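Local coordinates for separin (Saccharomyces cerevisiae, PDB 5U1T), which cleaves the cohesin subunit SCC1 as a caspase-like cysteine protease, starting chromosome segregation at anaphase, and is held inactive by securin for most of the cell cycle, at residues Leu1422-Ser1427 against Val1532-Ile1537. Residues are numbered along the deposited sequence; the frame is centred on the assembly and turned at random.
Sequences LSRTES and VTDKDI
Arg1424 and Asp1534 carry this contact, their side chains crossing at about a right angle between the first turns of two helices. Arg1424 has CG anti to its backbone N (chi1 -161°) and bends at chi3, which brings NH2 head-on to the carboxylate, between its two oxygens. The salt bridge is modelled at 2.5 Å from Arg1424 NH2 to Asp1534 OD2, with a weak hydrogen bond from the same nitrogen to OD1; with NH2 set too close to the carboxylate, its exact position is doubtful. The guanidinium and carboxylate planes lie 57° apart, so instead of a side-on pair through two nitrogens, NH2 alone meets both oxygens. Lys1535 passes across the arginine, its NZ 3.3 Å from Arg1424 CD, and the two positive groups come near each other, which the carboxylate may partly offset. On the backbone side of the ion pair, Asp1534 CB lies 4.1 Å from Leu1422 CD2 and 3.9 Å from Thr1425 OG1, whose hydrogen bond goes to Asp1538, one turn beyond Asp1534. The chain of another protein also touches Leu1422, Asp1534 and Lys1535. Leu1422 comes within about 7 Å, side chain to side chain, of Cys1497, the active-site residue by similarity. The contact joins the N-terminal ends of helices 1423-1436 and 1534-1548, which follow the parallel strands 1412-1416 and 1524-1528 of the six-stranded sheet in the caspase-like protease domain.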
# COMPACT_ATOMS: atom_id res chain seq x y z
N LEU A 1422 2.84 -45.88 -25.22
CA LEU A 1422 2.36 -47.15 -24.69
C LEU A 1422 1.91 -48.04 -25.82
O LEU A 1422 0.73 -48.37 -25.95
CB LEU A 1422 1.20 -46.93 -23.72
CG LEU A 1422 1.46 -46.38 -22.32
CD1 LEU A 1422 0.14 -46.18 -21.60
CD2 LEU A 1422 2.37 -47.32 -21.54
N SER A 1423 2.86 -48.47 -26.65
CA SER A 1423 2.50 -49.01 -27.94
C SER A 1423 2.02 -50.46 -27.87
O SER A 1423 1.28 -50.91 -28.75
CB SER A 1423 3.68 -48.86 -28.89
OG SER A 1423 3.95 -47.47 -29.11
N ARG A 1424 2.41 -51.18 -26.82
CA ARG A 1424 1.96 -52.56 -26.62
C ARG A 1424 0.53 -52.57 -26.10
O ARG A 1424 -0.27 -53.45 -26.42
CB ARG A 1424 2.88 -53.29 -25.62
CG ARG A 1424 2.85 -54.83 -25.63
CD ARG A 1424 3.91 -55.37 -24.65
NE ARG A 1424 5.06 -54.45 -24.56
CZ ARG A 1424 5.43 -53.79 -23.46
NH1 ARG A 1424 6.47 -52.96 -23.48
NH2 ARG A 1424 4.76 -53.96 -22.33
N THR A 1425 0.23 -51.56 -25.28
CA THR A 1425 -1.12 -51.35 -24.79
C THR A 1425 -2.02 -51.07 -25.98
O THR A 1425 -3.10 -51.65 -26.11
CB THR A 1425 -1.20 -50.18 -23.79
OG1 THR A 1425 -0.24 -50.38 -22.75
CG2 THR A 1425 -2.59 -50.08 -23.20
N GLU A 1426 -1.56 -50.18 -26.86
CA GLU A 1426 -2.33 -49.90 -28.06
C GLU A 1426 -2.58 -51.19 -28.83
O GLU A 1426 -3.71 -51.43 -29.23
CB GLU A 1426 -1.62 -48.89 -28.96
CG GLU A 1426 -2.50 -48.45 -30.12
CD GLU A 1426 -1.82 -47.43 -31.03
OE1 GLU A 1426 -1.90 -46.21 -30.74
OE2 GLU A 1426 -1.22 -47.85 -32.03
N SER A 1427 -1.55 -52.02 -28.98
CA SER A 1427 -1.69 -53.30 -29.69
C SER A 1427 -2.79 -54.16 -29.11
O SER A 1427 -3.58 -54.76 -29.86
CB SER A 1427 -0.38 -54.09 -29.66
OG SER A 1427 0.72 -53.32 -30.12
N VAL A 1532 1.44 -47.64 -12.31
CA VAL A 1532 1.39 -49.06 -12.62
C VAL A 1532 2.13 -49.35 -13.92
O VAL A 1532 2.27 -48.47 -14.75
CB VAL A 1532 -0.05 -49.52 -12.73
CG1 VAL A 1532 -0.71 -49.46 -11.38
CG2 VAL A 1532 -0.80 -48.64 -13.71
N THR A 1533 2.62 -50.57 -14.10
CA THR A 1533 3.40 -50.91 -15.28
C THR A 1533 2.54 -51.67 -16.30
O THR A 1533 1.61 -52.39 -15.93
CB THR A 1533 4.65 -51.73 -14.91
OG1 THR A 1533 4.26 -52.99 -14.32
CG2 THR A 1533 5.54 -50.95 -13.95
N ASP A 1534 2.87 -51.54 -17.59
CA ASP A 1534 1.85 -51.72 -18.63
C ASP A 1534 1.35 -53.16 -18.85
O ASP A 1534 0.14 -53.36 -18.95
CB ASP A 1534 2.35 -51.11 -19.97
CG ASP A 1534 3.24 -52.04 -20.79
OD1 ASP A 1534 4.43 -52.21 -20.44
OD2 ASP A 1534 2.77 -52.56 -21.82
N LYS A 1535 2.24 -54.15 -18.89
CA LYS A 1535 1.76 -55.53 -19.13
C LYS A 1535 0.77 -56.00 -18.06
O LYS A 1535 -0.28 -56.56 -18.38
CB LYS A 1535 2.92 -56.53 -19.21
CG LYS A 1535 3.80 -56.34 -20.41
CD LYS A 1535 4.93 -57.34 -20.44
CE LYS A 1535 5.38 -57.53 -21.88
NZ LYS A 1535 4.23 -58.01 -22.69
N ASP A 1536 1.10 -55.76 -16.79
CA ASP A 1536 0.28 -56.22 -15.67
C ASP A 1536 -1.06 -55.50 -15.59
O ASP A 1536 -2.10 -56.13 -15.33
CB ASP A 1536 1.04 -56.04 -14.37
CG ASP A 1536 1.44 -57.33 -13.75
OD1 ASP A 1536 1.29 -58.39 -14.42
OD2 ASP A 1536 1.91 -57.30 -12.60
N ILE A 1537 -1.04 -54.19 -15.79
CA ILE A 1537 -2.25 -53.40 -15.62
C ILE A 1537 -3.22 -53.70 -16.76
O ILE A 1537 -4.44 -53.74 -16.55
CB ILE A 1537 -1.94 -51.87 -15.55
CG1 ILE A 1537 -3.20 -51.08 -15.18
CG2 ILE A 1537 -1.34 -51.36 -16.86
CD1 ILE A 1537 -3.80 -51.46 -13.86